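PDB 6MGD: capsular polysaccharide export system protein KpsC from Thermosulfurimonas dismutans, which transfers Kdo as a beta(2,7) Kdo transferase of the GT-B clan, probably from CMP-Kdo, in building the conserved glycolipid anchor of Gram-negative bacterial capsules. Local coordinates for residues Leu181-Arg186 and Leu217-Glu222; Ile155-Gly160 and Tyr193-Pro198; Pro159-Ser164 and His240-Leu245. All coordinates share one frame; numbering follows the deposited sequence.

Overall arrangement
All three contacts lie in the domain built on the parallel sheet that holds strands 155-159, 193-197 and 238-241. Interaction 2 pairs two of its strands. Interaction 1 lies at the sheet's outer flank, its centre about 8 Å from that of interaction 2; Asp221 N is 2.7 Å from Ile194 O, a probable hydrogen bond. Interaction 3 shares Pro159 and Gly160 with interaction 2, and their centres are about 11 Å apart. Val157 O lies 2.9 Å from His240 N, probably a sheet hydrogen bond. Interactions 1 and 3, about 14 Å apart between centres, meet where Leu181 and Val185 of helix 178-188 pack on residues 240-242.

Interaction 1. Residues Leu181-Arg186 and Leu217-Glu222; sequences LLKSVR and LKFCDE
The outer flank of the C-terminal Rossmann-like domain is where helix 178-188 meets the loop leading into edge strand 222-223. Phe219 lies against the helix. Its ring takes the Lys183 side chain on one face, with Lys183 CG 3.5 Å from the ring centroid and only 13° off the ring normal, a CH-pi contact. CG of Lys183 is anti to its carbonyl carbon (chi1 -87°), which sets it over the ring centre. Lys218 CB lies over the opposite face, offset toward the rim. Leu182 CB is 4.4 Å from Phe219 CB, and Leu182 CD2 is 4.3 Å from Cys220 CB. Arg186 supplies the polar part. Its NE donates to Phe219 O at 2.6 Å, with the oxygen near the guanidinium plane. Arg186 NH2 forms a long salt bridge to Asp221 OD2 at 3.5 Å. That oxygen also accepts from Ile194 N, and Arg186 NH2 also donates a hydrogen bond to Ala192 O. An alanine in place of Arg186 would probably leave Phe219 O without this donor and Asp221 without its positive mate. A helix laid on one face of a parallel sheet, with the loop to the edge strand folded against its flank, is consistent with a Rossmann-like GT-B domain.

Interaction 2. Residues Ile155-Gly160 and Tyr193-Pro198; sequences IIVVPG and YIVYKP
Strands 155-159 and 193-197 run parallel in register, their axes 4.8 Å apart at closest and 21° from aligned. They are neighbours in the parallel sheet of a Rossmann-like domain, and helix 178-188 lies in the connection between them, as in a beta-alpha-beta crossover. Five backbone bonds join them. Ile156 N donates to Tyr193 O, Val195 N to Ile156 O, Val158 N to Val195 O, and Lys197 N to Val158 O. The last, from Gly160 N to Lys197 O, is 2.7 Å long and carries the pairing just past the end of the first strand. A CA-H...O contact from Ile194 CA to Ile156 O, at 3.4 Å, backs the pairing.

Ile156, Val158, Ile194 and Tyr196 face helix 178-188. There Val158 CG2 meets Ile194 CG2 at 4.3 Å, and Val185 of the helix packs on Ile156, Val158 and Ile194. On the other face, Ile155 and Tyr193 lie side by side, with Ile155 CD1 3.8 Å from Tyr193 CB. Val157 and Val195 also sit there, and Ile232 of helix 230-233 packs on Val157 and Lys197.

The Tyr196 ring runs alongside the end of the first strand. Val158 CG1 comes to the ring edge, in plane, 3.9 Å from Tyr196 CD1. Farther out, the hydroxyl reaches the backbone of Gly160. A CB on Gly160 would point toward the second strand and probably collide with the hydroxyl; Tyr196 OH is already 3.3 Å from Gly160 CA.

Interaction 3. Residues Pro159-Ser164 and His240-Leu245; sequences PGQVES and HVLTSL
Packing joins the ends of two adjacent strands here, 155-159 and 238-241 of the parallel Rossmann-like sheet, where each strand gives way to a loop. The ring of Pro159 lies against Val241, with Pro159 CG 3.6 Å from Val241 CG1, and the two side chains cross obliquely. Pro159 CD also rests 3.5 Å from the backbone oxygen His240 O. Tyr265 packs on Val241 from outside the two segments.

Hydrogen bonds come from the buried amide of Gln161. Its chi1 of -61° sets CG beside the backbone N; from there the extended chain carries the amide to the loop after strand 238-241. Both ends of the amide grip Thr243. Thr243 N donates to Gln161 OE1 at 2.9 Å, in the plane of the amide carbonyl. Gln161 NE2 donates to Thr243 OG1 at 3.1 Å, again close to the amide plane. This pair of bonds fixes the rotation of the flat group. Thr243 OG1 has a further hydrogen bond to Ser167 OG, which ties in helix 166-169.

Close packing completes the contact around Gln161 OE1. Leu242 CB is 3.5 Å from it. Ser244, whose OG caps Phe246 N at the turn into helix 246-253, also places its CB 3.5 Å from Gln161 OE1.

Interaction 1. Residues Leu181-Arg186 and Leu217-Glu222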
ATOM      1  N   LEU A 181     -14.611   6.458  10.847  1.00 57.69           N
ATOM      2  CA  LEU A 181     -14.433   6.926   9.477  1.00 54.76           C
ATOM      3  C   LEU A 181     -15.771   7.301   8.857  1.00 56.91           C
ATOM      4  O   LEU A 181     -15.946   8.419   8.358  1.00 57.15           O
ATOM      5  CB  LEU A 181     -13.731   5.856   8.641  1.00 52.82           C
ATOM      6  CG  LEU A 181     -13.611   6.170   7.148  1.00 52.24           C
ATOM      7  CD1 LEU A 181     -12.864   7.479   6.930  1.00 52.18           C
ATOM      8  CD2 LEU A 181     -12.929   5.027   6.408  1.00 51.55           C
ATOM      9  N   LEU A 182     -16.738   6.379   8.896  1.00 56.96           N
ATOM     10  CA  LEU A 182     -18.062   6.667   8.358  1.00 59.09           C
ATOM     11  C   LEU A 182     -18.703   7.848   9.073  1.00 62.07           C
ATOM     12  O   LEU A 182     -19.397   8.660   8.447  1.00 63.98           O
ATOM     13  CB  LEU A 182     -18.950   5.428   8.458  1.00 60.99           C
ATOM     14  CG  LEU A 182     -18.644   4.328   7.442  1.00 60.17           C
ATOM     15  CD1 LEU A 182     -19.530   3.116   7.677  1.00 63.12           C
ATOM     16  CD2 LEU A 182     -18.826   4.862   6.032  1.00 59.16           C
ATOM     17  N   LYS A 183     -18.482   7.960  10.384  1.00 61.56           N
ATOM     18  CA  LYS A 183     -18.939   9.138  11.114  1.00 64.26           C
ATOM     19  C   LYS A 183     -18.298  10.401  10.556  1.00 61.50           C
ATOM     20  O   LYS A 183     -18.991  11.342  10.157  1.00 62.89           O
ATOM     21  CB  LYS A 183     -18.626   8.989  12.603  1.00 67.31           C
ATOM     22  CG  LYS A 183     -19.691   8.258  13.399  1.00 72.54           C
ATOM     23  CD  LYS A 183     -19.287   8.122  14.861  1.00 75.41           C
ATOM     24  CE  LYS A 183     -18.834   9.455  15.441  1.00 76.63           C
ATOM     25  NZ  LYS A 183     -19.886  10.504  15.329  1.00 80.01           N
ATOM     26  N   SER A 184     -16.964  10.424  10.498  1.00 60.27           N
ATOM     27  CA  SER A 184     -16.258  11.604  10.010  1.00 58.55           C
ATOM     28  C   SER A 184     -16.606  11.920   8.560  1.00 59.64           C
ATOM     29  O   SER A 184     -16.639  13.095   8.177  1.00 62.79           O
ATOM     30  CB  SER A 184     -14.750  11.408  10.160  1.00 55.52           C
ATOM     31  OG  SER A 184     -14.046  12.531   9.664  1.00 55.70           O
ATOM     32  N   VAL A 185     -16.861  10.895   7.740  1.00 58.29           N
ATOM     33  CA  VAL A 185     -17.232  11.140   6.349  1.00 57.56           C
ATOM     34  C   VAL A 185     -18.566  11.870   6.274  1.00 60.57           C
ATOM     35  O   VAL A 185     -18.731  12.815   5.492  1.00 61.18           O
ATOM     36  CB  VAL A 185     -17.268   9.818   5.557  1.00 55.65           C
ATOM     37  CG1 VAL A 185     -17.925  10.030   4.199  1.00 56.42           C
ATOM     38  CG2 VAL A 185     -15.865   9.266   5.372  1.00 51.86           C
ATOM     39  N   ARG A 186     -19.535  11.455   7.091  1.00 59.55           N
ATOM     40  CA  ARG A 186     -20.846  12.091   7.046  1.00 63.46           C
ATOM     41  C   ARG A 186     -20.798  13.510   7.600  1.00 66.67           C
ATOM     42  O   ARG A 186     -21.472  14.405   7.077  1.00 68.66           O
ATOM     43  CB  ARG A 186     -21.876  11.253   7.804  1.00 63.99           C
ATOM     44  CG  ARG A 186     -23.236  11.926   7.909  1.00 67.22           C
ATOM     45  CD  ARG A 186     -24.381  10.986   7.562  1.00 69.59           C
ATOM     46  NE  ARG A 186     -24.331  10.518   6.177  1.00 69.09           N
ATOM     47  CZ  ARG A 186     -24.784  11.209   5.135  1.00 70.99           C
ATOM     48  NH1 ARG A 186     -25.312  12.412   5.313  1.00 74.46           N
ATOM     49  NH2 ARG A 186     -24.706  10.703   3.913  1.00 70.19           N
ATOM     50  N   LEU A 217     -25.463   2.137   9.186  1.00 80.72           N
ATOM     51  CA  LEU A 217     -26.479   2.824   8.397  1.00 81.12           C
ATOM     52  C   LEU A 217     -26.896   4.165   8.987  1.00 82.51           C
ATOM     53  O   LEU A 217     -27.526   4.959   8.280  1.00 83.83           O
ATOM     54  CB  LEU A 217     -27.709   1.928   8.238  1.00 84.89           C
ATOM     55  CG  LEU A 217     -27.572   0.753   7.268  1.00 83.81           C
ATOM     56  CD1 LEU A 217     -28.806  -0.135   7.322  1.00 90.54           C
ATOM     57  CD2 LEU A 217     -27.335   1.256   5.850  1.00 80.06           C
ATOM     58  N   LYS A 218     -26.567   4.443  10.250  1.00 83.35           N
ATOM     59  CA  LYS A 218     -26.859   5.756  10.813  1.00 84.58           C
ATOM     60  C   LYS A 218     -25.939   6.842  10.274  1.00 80.22           C
ATOM     61  O   LYS A 218     -26.130   8.017  10.610  1.00 81.12           O
ATOM     62  CB  LYS A 218     -26.777   5.705  12.342  1.00 86.27           C
ATOM     63  CG  LYS A 218     -27.818   4.786  12.970  1.00 92.63           C
ATOM     64  CD  LYS A 218     -28.032   5.074  14.448  1.00 96.24           C
ATOM     65  CE  LYS A 218     -26.846   4.631  15.286  1.00 93.92           C
ATOM     66  NZ  LYS A 218     -27.137   4.763  16.742  1.00 98.07           N
ATOM     67  N   PHE A 219     -24.954   6.481   9.451  1.00 78.69           N
ATOM     68  CA  PHE A 219     -24.074   7.449   8.808  1.00 76.29           C
ATOM     69  C   PHE A 219     -23.854   7.188   7.325  1.00 74.38           C
ATOM     70  O   PHE A 219     -23.448   8.114   6.613  1.00 72.94           O
ATOM     71  CB  PHE A 219     -22.713   7.488   9.517  1.00 75.61           C
ATOM     72  CG  PHE A 219     -22.822   7.532  11.011  1.00 79.29           C
ATOM     73  CD1 PHE A 219     -23.135   8.715  11.662  1.00 81.58           C
ATOM     74  CD2 PHE A 219     -22.631   6.387  11.766  1.00 81.58           C
ATOM     75  CE1 PHE A 219     -23.247   8.756  13.039  1.00 84.33           C
ATOM     76  CE2 PHE A 219     -22.742   6.421  13.143  1.00 83.97           C
ATOM     77  CZ  PHE A 219     -23.051   7.607  13.781  1.00 85.40           C
ATOM     78  N   CYS A 220     -24.103   5.980   6.833  1.00 76.03           N
ATOM     79  CA  CYS A 220     -24.042   5.678   5.413  1.00 74.25           C
ATOM     80  C   CYS A 220     -25.431   5.309   4.908  1.00 77.74           C
ATOM     81  O   CYS A 220     -26.242   4.730   5.637  1.00 79.24           O
ATOM     82  CB  CYS A 220     -23.060   4.538   5.125  1.00 71.82           C
ATOM     83  SG  CYS A 220     -23.603   2.920   5.720  1.00 74.56           S
ATOM     84  N   ASP A 221     -25.701   5.652   3.649  1.00 75.71           N
ATOM     85  CA  ASP A 221     -27.032   5.436   3.092  1.00 79.68           C
ATOM     86  C   ASP A 221     -27.282   3.960   2.805  1.00 82.00           C
ATOM     87  O   ASP A 221     -28.287   3.394   3.250  1.00 85.77           O
ATOM     88  CB  ASP A 221     -27.207   6.281   1.831  1.00 79.86           C
ATOM     89  CG  ASP A 221     -27.207   7.766   2.132  1.00 77.70           C
ATOM     90  OD1 ASP A 221     -28.160   8.239   2.786  1.00 79.17           O
ATOM     91  OD2 ASP A 221     -26.242   8.454   1.742  1.00 74.35           O
ATOM     92  N   GLU A 222     -26.383   3.315   2.066  1.00 80.18           N
ATOM     93  CA  GLU A 222     -26.478   1.885   1.810  1.00 83.29           C
ATOM     94  C   GLU A 222     -25.126   1.235   2.069  1.00 80.96           C
ATOM     95  O   GLU A 222     -24.098   1.908   2.185  1.00 78.28           O
ATOM     96  CB  GLU A 222     -26.958   1.593   0.379  1.00 86.88           C
ATOM     97  CG  GLU A 222     -25.848   1.413  -0.647  1.00 86.84           C
ATOM     98  CD  GLU A 222     -26.366   0.887  -1.977  1.00 91.30           C
ATOM     99  OE1 GLU A 222     -26.320   1.635  -2.976  1.00 90.51           O
ATOM    100  OE2 GLU A 222     -26.832  -0.272  -2.018  1.00 95.35           O
TER

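Interaction 2. Residues Ile155-Gly160 and Tyr193-Pro198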
ATOM      1  N   ILE A 155     -22.227  11.295  -5.027  1.00 71.65           N
ATOM      2  CA  ILE A 155     -21.973   9.894  -4.705  1.00 71.41           C
ATOM      3  C   ILE A 155     -20.597   9.784  -4.058  1.00 68.24           C
ATOM      4  O   ILE A 155     -19.579  10.098  -4.686  1.00 68.27           O
ATOM      5  CB  ILE A 155     -22.066   9.007  -5.957  1.00 75.35           C
ATOM      6  CG1 ILE A 155     -23.424   9.184  -6.642  1.00 79.95           C
ATOM      7  CG2 ILE A 155     -21.857   7.543  -5.593  1.00 73.08           C
ATOM      8  CD1 ILE A 155     -24.596   8.723  -5.802  1.00 73.93           C
ATOM      9  N   ILE A 156     -20.566   9.336  -2.803  1.00 65.94           N
ATOM     10  CA  ILE A 156     -19.329   9.096  -2.066  1.00 62.35           C
ATOM     11  C   ILE A 156     -19.247   7.609  -1.732  1.00 62.45           C
ATOM     12  O   ILE A 156     -20.237   7.013  -1.293  1.00 62.37           O
ATOM     13  CB  ILE A 156     -19.250   9.960  -0.790  1.00 60.18           C
ATOM     14  CG1 ILE A 156     -19.094  11.441  -1.143  1.00 59.88           C
ATOM     15  CG2 ILE A 156     -18.090   9.520   0.093  1.00 56.66           C
ATOM     16  CD1 ILE A 156     -18.842  12.337   0.066  1.00 57.75           C
ATOM     17  N   VAL A 157     -18.074   7.009  -1.960  1.00 59.97           N
ATOM     18  CA  VAL A 157     -17.820   5.605  -1.654  1.00 62.14           C
ATOM     19  C   VAL A 157     -16.754   5.533  -0.570  1.00 62.62           C
ATOM     20  O   VAL A 157     -15.778   6.291  -0.589  1.00 56.35           O
ATOM     21  CB  VAL A 157     -17.385   4.807  -2.904  1.00 64.75           C
ATOM     22  CG1 VAL A 157     -16.065   5.326  -3.456  1.00 64.75           C
ATOM     23  CG2 VAL A 157     -17.290   3.312  -2.602  1.00 65.71           C
ATOM     24  N   VAL A 158     -16.953   4.629   0.384  1.00 58.65           N
ATOM     25  CA  VAL A 158     -16.023   4.433   1.493  1.00 56.74           C
ATOM     26  C   VAL A 158     -15.675   2.953   1.592  1.00 59.75           C
ATOM     27  O   VAL A 158     -16.535   2.140   1.955  1.00 60.49           O
ATOM     28  CB  VAL A 158     -16.608   4.952   2.819  1.00 55.58           C
ATOM     29  CG1 VAL A 158     -15.713   4.565   3.989  1.00 53.98           C
ATOM     30  CG2 VAL A 158     -16.796   6.461   2.771  1.00 54.64           C
ATOM     31  N   PRO A 159     -14.442   2.556   1.269  1.00 59.40           N
ATOM     32  CA  PRO A 159     -14.045   1.147   1.408  1.00 60.96           C
ATOM     33  C   PRO A 159     -13.622   0.858   2.840  1.00 60.97           C
ATOM     34  O   PRO A 159     -12.711   1.498   3.370  1.00 60.44           O
ATOM     35  CB  PRO A 159     -12.867   1.016   0.433  1.00 61.23           C
ATOM     36  CG  PRO A 159     -12.271   2.384   0.399  1.00 59.07           C
ATOM     37  CD  PRO A 159     -13.402   3.366   0.610  1.00 58.56           C
ATOM     38  N   GLY A 160     -14.297  -0.097   3.471  1.00 62.70           N
ATOM     39  CA  GLY A 160     -13.910  -0.503   4.806  1.00 61.80           C
ATOM     40  C   GLY A 160     -12.602  -1.272   4.807  1.00 61.80           C
ATOM     41  O   GLY A 160     -12.217  -1.905   3.825  1.00 61.72           O
ATOM     42  N   TYR A 193     -24.594  11.140  -0.943  1.00 71.01           N
ATOM     43  CA  TYR A 193     -25.004   9.742  -0.875  1.00 72.15           C
ATOM     44  C   TYR A 193     -23.769   8.907  -0.556  1.00 68.39           C
ATOM     45  O   TYR A 193     -22.870   8.768  -1.391  1.00 67.32           O
ATOM     46  CB  TYR A 193     -25.656   9.292  -2.180  1.00 75.83           C
ATOM     47  CG  TYR A 193     -26.284   7.915  -2.106  1.00 76.81           C
ATOM     48  CD1 TYR A 193     -25.515   6.767  -2.259  1.00 74.01           C
ATOM     49  CD2 TYR A 193     -27.647   7.762  -1.882  1.00 76.23           C
ATOM     50  CE1 TYR A 193     -26.081   5.509  -2.185  1.00 75.74           C
ATOM     51  CE2 TYR A 193     -28.225   6.507  -1.812  1.00 83.95           C
ATOM     52  CZ  TYR A 193     -27.436   5.384  -1.965  1.00 80.94           C
ATOM     53  OH  TYR A 193     -28.003   4.131  -1.896  1.00 83.39           O
ATOM     54  N   ILE A 194     -23.725   8.354   0.650  1.00 70.61           N
ATOM     55  CA  ILE A 194     -22.582   7.584   1.123  1.00 68.50           C
ATOM     56  C   ILE A 194     -22.934   6.107   1.045  1.00 72.05           C
ATOM     57  O   ILE A 194     -23.934   5.666   1.624  1.00 74.77           O
ATOM     58  CB  ILE A 194     -22.188   7.984   2.554  1.00 66.63           C
ATOM     59  CG1 ILE A 194     -21.887   9.482   2.621  1.00 67.35           C
ATOM     60  CG2 ILE A 194     -20.991   7.169   3.018  1.00 63.48           C
ATOM     61  CD1 ILE A 194     -21.517   9.973   4.000  1.00 66.92           C
ATOM     62  N   VAL A 195     -22.117   5.346   0.324  1.00 70.57           N
ATOM     63  CA  VAL A 195     -22.252   3.898   0.233  1.00 73.68           C
ATOM     64  C   VAL A 195     -20.996   3.280   0.834  1.00 70.09           C
ATOM     65  O   VAL A 195     -19.878   3.591   0.405  1.00 67.30           O
ATOM     66  CB  VAL A 195     -22.473   3.429  -1.215  1.00 76.99           C
ATOM     67  CG1 VAL A 195     -21.563   4.180  -2.172  1.00 74.32           C
ATOM     68  CG2 VAL A 195     -22.243   1.936  -1.328  1.00 79.34           C
ATOM     69  N   TYR A 196     -21.179   2.420   1.832  1.00 73.09           N
ATOM     70  CA  TYR A 196     -20.071   1.797   2.542  1.00 71.11           C
ATOM     71  C   TYR A 196     -19.824   0.408   1.973  1.00 73.87           C
ATOM     72  O   TYR A 196     -20.706  -0.458   2.025  1.00 77.46           O
ATOM     73  CB  TYR A 196     -20.356   1.717   4.041  1.00 70.78           C
ATOM     74  CG  TYR A 196     -19.289   0.989   4.829  1.00 68.05           C
ATOM     75  CD1 TYR A 196     -18.008   1.512   4.949  1.00 64.27           C
ATOM     76  CD2 TYR A 196     -19.568  -0.214   5.465  1.00 69.90           C
ATOM     77  CE1 TYR A 196     -17.032   0.855   5.674  1.00 62.32           C
ATOM     78  CE2 TYR A 196     -18.598  -0.878   6.193  1.00 68.68           C
ATOM     79  CZ  TYR A 196     -17.332  -0.339   6.293  1.00 64.52           C
ATOM     80  OH  TYR A 196     -16.361  -0.996   7.015  1.00 62.96           O
ATOM     81  N   LYS A 197     -18.626   0.200   1.429  1.00 72.72           N
ATOM     82  CA  LYS A 197     -18.214  -1.107   0.945  1.00 75.09           C
ATOM     83  C   LYS A 197     -17.352  -1.764   2.011  1.00 74.07           C
ATOM     84  O   LYS A 197     -16.162  -1.436   2.129  1.00 70.44           O
ATOM     85  CB  LYS A 197     -17.442  -0.982  -0.370  1.00 75.78           C
ATOM     86  CG  LYS A 197     -17.013  -2.315  -0.946  1.00 78.99           C
ATOM     87  CD  LYS A 197     -15.604  -2.243  -1.502  1.00 76.76           C
ATOM     88  CE  LYS A 197     -15.230  -3.540  -2.196  1.00 79.18           C
ATOM     89  NZ  LYS A 197     -16.206  -3.878  -3.267  1.00 82.97           N
ATOM     90  N   PRO A 198     -17.890  -2.680   2.810  1.00 73.95           N
ATOM     91  CA  PRO A 198     -17.084  -3.296   3.866  1.00 73.29           C
ATOM     92  C   PRO A 198     -16.001  -4.189   3.283  1.00 73.15           C
ATOM     93  O   PRO A 198     -16.141  -4.745   2.191  1.00 76.16           O
ATOM     94  CB  PRO A 198     -18.107  -4.110   4.663  1.00 77.15           C
ATOM     95  CG  PRO A 198     -19.170  -4.435   3.665  1.00 81.04           C
ATOM     96  CD  PRO A 198     -19.249  -3.244   2.747  1.00 78.61           C
TER

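Interaction 3. Residues Pro159-Ser164 and His240-Leu245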
ATOM      1  N   PRO A 159     -14.442   2.556   1.269  1.00 59.40           N
ATOM      2  CA  PRO A 159     -14.045   1.147   1.408  1.00 60.96           C
ATOM      3  C   PRO A 159     -13.622   0.858   2.840  1.00 60.97           C
ATOM      4  O   PRO A 159     -12.711   1.498   3.370  1.00 60.44           O
ATOM      5  CB  PRO A 159     -12.867   1.016   0.433  1.00 61.23           C
ATOM      6  CG  PRO A 159     -12.271   2.384   0.399  1.00 59.07           C
ATOM      7  CD  PRO A 159     -13.402   3.366   0.610  1.00 58.56           C
ATOM      8  N   GLY A 160     -14.297  -0.097   3.471  1.00 62.70           N
ATOM      9  CA  GLY A 160     -13.910  -0.503   4.806  1.00 61.80           C
ATOM     10  C   GLY A 160     -12.602  -1.272   4.807  1.00 61.80           C
ATOM     11  O   GLY A 160     -12.217  -1.905   3.825  1.00 61.72           O
ATOM     12  N   GLN A 161     -11.907  -1.208   5.939  1.00 60.60           N
ATOM     13  CA  GLN A 161     -10.649  -1.908   6.127  1.00 61.02           C
ATOM     14  C   GLN A 161     -10.756  -2.856   7.312  1.00 61.79           C
ATOM     15  O   GLN A 161     -11.666  -2.755   8.138  1.00 62.22           O
ATOM     16  CB  GLN A 161      -9.488  -0.931   6.364  1.00 59.10           C
ATOM     17  CG  GLN A 161      -9.223   0.042   5.230  1.00 58.81           C
ATOM     18  CD  GLN A 161      -8.058   0.966   5.531  1.00 57.86           C
ATOM     19  OE1 GLN A 161      -8.106   2.161   5.237  1.00 56.95           O
ATOM     20  NE2 GLN A 161      -7.002   0.415   6.121  1.00 58.00           N
ATOM     21  N   VAL A 162      -9.808  -3.785   7.387  1.00 60.86           N
ATOM     22  CA  VAL A 162      -9.632  -4.588   8.591  1.00 61.67           C
ATOM     23  C   VAL A 162      -8.954  -3.707   9.631  1.00 60.51           C
ATOM     24  O   VAL A 162      -7.842  -3.216   9.411  1.00 58.99           O
ATOM     25  CB  VAL A 162      -8.811  -5.851   8.303  1.00 61.68           C
ATOM     26  CG1 VAL A 162      -9.032  -6.887   9.397  1.00 62.24           C
ATOM     27  CG2 VAL A 162      -9.176  -6.412   6.940  1.00 63.16           C
ATOM     28  N   GLU A 163      -9.629  -3.492  10.762  1.00 62.31           N
ATOM     29  CA  GLU A 163      -9.178  -2.487  11.719  1.00 62.57           C
ATOM     30  C   GLU A 163      -7.864  -2.856  12.394  1.00 64.27           C
ATOM     31  O   GLU A 163      -7.163  -1.964  12.880  1.00 62.95           O
ATOM     32  CB  GLU A 163     -10.262  -2.246  12.768  1.00 63.51           C
ATOM     33  CG  GLU A 163     -11.501  -1.575  12.201  1.00 65.33           C
ATOM     34  CD  GLU A 163     -12.625  -1.459  13.209  1.00 67.65           C
ATOM     35  OE1 GLU A 163     -12.542  -2.106  14.275  1.00 69.20           O
ATOM     36  OE2 GLU A 163     -13.593  -0.719  12.932  1.00 68.02           O
ATOM     37  N   SER A 164      -7.506  -4.137  12.425  1.00 66.57           N
ATOM     38  CA  SER A 164      -6.246  -4.563  13.018  1.00 67.94           C
ATOM     39  C   SER A 164      -5.060  -4.412  12.070  1.00 69.27           C
ATOM     40  O   SER A 164      -3.959  -4.862  12.409  1.00 68.86           O
ATOM     41  CB  SER A 164      -6.350  -6.017  13.482  1.00 69.96           C
ATOM     42  OG  SER A 164      -6.635  -6.878  12.392  1.00 71.55           O
ATOM     43  N   HIS A 240     -13.666   8.296  -0.435  1.00 54.19           N
ATOM     44  CA  HIS A 240     -13.218   8.725   0.887  1.00 54.00           C
ATOM     45  C   HIS A 240     -12.705   7.515   1.658  1.00 54.09           C
ATOM     46  O   HIS A 240     -13.473   6.595   1.959  1.00 54.10           O
ATOM     47  CB  HIS A 240     -14.343   9.424   1.652  1.00 54.27           C
ATOM     48  CG  HIS A 240     -14.740  10.745   1.066  1.00 54.28           C
ATOM     49  ND1 HIS A 240     -15.093  11.828   1.841  1.00 54.18           N
ATOM     50  CD2 HIS A 240     -14.843  11.155  -0.222  1.00 54.13           C
ATOM     51  CE1 HIS A 240     -15.394  12.849   1.057  1.00 53.77           C
ATOM     52  NE2 HIS A 240     -15.249  12.467  -0.199  1.00 53.52           N
ATOM     53  N   VAL A 241     -11.410   7.525   1.984  1.00 52.16           N
ATOM     54  CA  VAL A 241     -10.737   6.382   2.586  1.00 53.40           C
ATOM     55  C   VAL A 241     -10.041   6.820   3.869  1.00 51.84           C
ATOM     56  O   VAL A 241      -9.969   8.004   4.198  1.00 52.19           O
ATOM     57  CB  VAL A 241      -9.717   5.736   1.625  1.00 53.30           C
ATOM     58  CG1 VAL A 241     -10.356   5.457   0.275  1.00 54.30           C
ATOM     59  CG2 VAL A 241      -8.497   6.632   1.469  1.00 51.79           C
ATOM     60  N   LEU A 242      -9.522   5.830   4.595  1.00 52.41           N
ATOM     61  CA  LEU A 242      -8.640   6.078   5.729  1.00 49.73           C
ATOM     62  C   LEU A 242      -7.193   5.905   5.277  1.00 49.80           C
ATOM     63  O   LEU A 242      -6.510   6.890   4.979  1.00 50.25           O
ATOM     64  CB  LEU A 242      -8.978   5.143   6.894  1.00 51.52           C
ATOM     65  CG  LEU A 242      -8.385   5.464   8.273  1.00 51.74           C
ATOM     66  CD1 LEU A 242      -8.740   6.880   8.707  1.00 49.28           C
ATOM     67  CD2 LEU A 242      -8.857   4.454   9.314  1.00 53.21           C
ATOM     68  N   THR A 243      -6.716   4.657   5.205  1.00 49.09           N
ATOM     69  CA  THR A 243      -5.391   4.361   4.668  1.00 48.49           C
ATOM     70  C   THR A 243      -5.440   3.274   3.598  1.00 51.73           C
ATOM     71  O   THR A 243      -4.419   2.629   3.333  1.00 48.80           O
ATOM     72  CB  THR A 243      -4.416   3.937   5.771  1.00 47.76           C
ATOM     73  OG1 THR A 243      -4.848   2.694   6.338  1.00 48.78           O
ATOM     74  CG2 THR A 243      -4.328   4.996   6.861  1.00 47.57           C
ATOM     75  N   SER A 244      -6.594   3.059   2.974  1.00 51.45           N
ATOM     76  CA  SER A 244      -6.761   1.920   2.084  1.00 52.84           C
ATOM     77  C   SER A 244      -5.980   2.102   0.787  1.00 53.89           C
ATOM     78  O   SER A 244      -5.955   3.189   0.203  1.00 51.34           O
ATOM     79  CB  SER A 244      -8.240   1.705   1.770  1.00 53.01           C
ATOM     80  OG  SER A 244      -8.432   0.500   1.051  1.00 55.26           O
ATOM     81  N   LEU A 245      -5.338   1.018   0.341  1.00 52.81           N
ATOM     82  CA  LEU A 245      -4.749   0.986  -0.993  1.00 55.63           C
ATOM     83  C   LEU A 245      -5.798   1.226  -2.074  1.00 56.81           C
ATOM     84  O   LEU A 245      -5.457   1.654  -3.182  1.00 55.76           O
ATOM     85  CB  LEU A 245      -4.052  -0.358  -1.215  1.00 59.16           C
ATOM     86  CG  LEU A 245      -3.260  -0.580  -2.502  1.00 61.21           C
ATOM     87  CD1 LEU A 245      -2.110   0.409  -2.596  1.00 59.33           C
ATOM     88  CD2 LEU A 245      -2.752  -2.016  -2.566  1.00 64.56           C
TER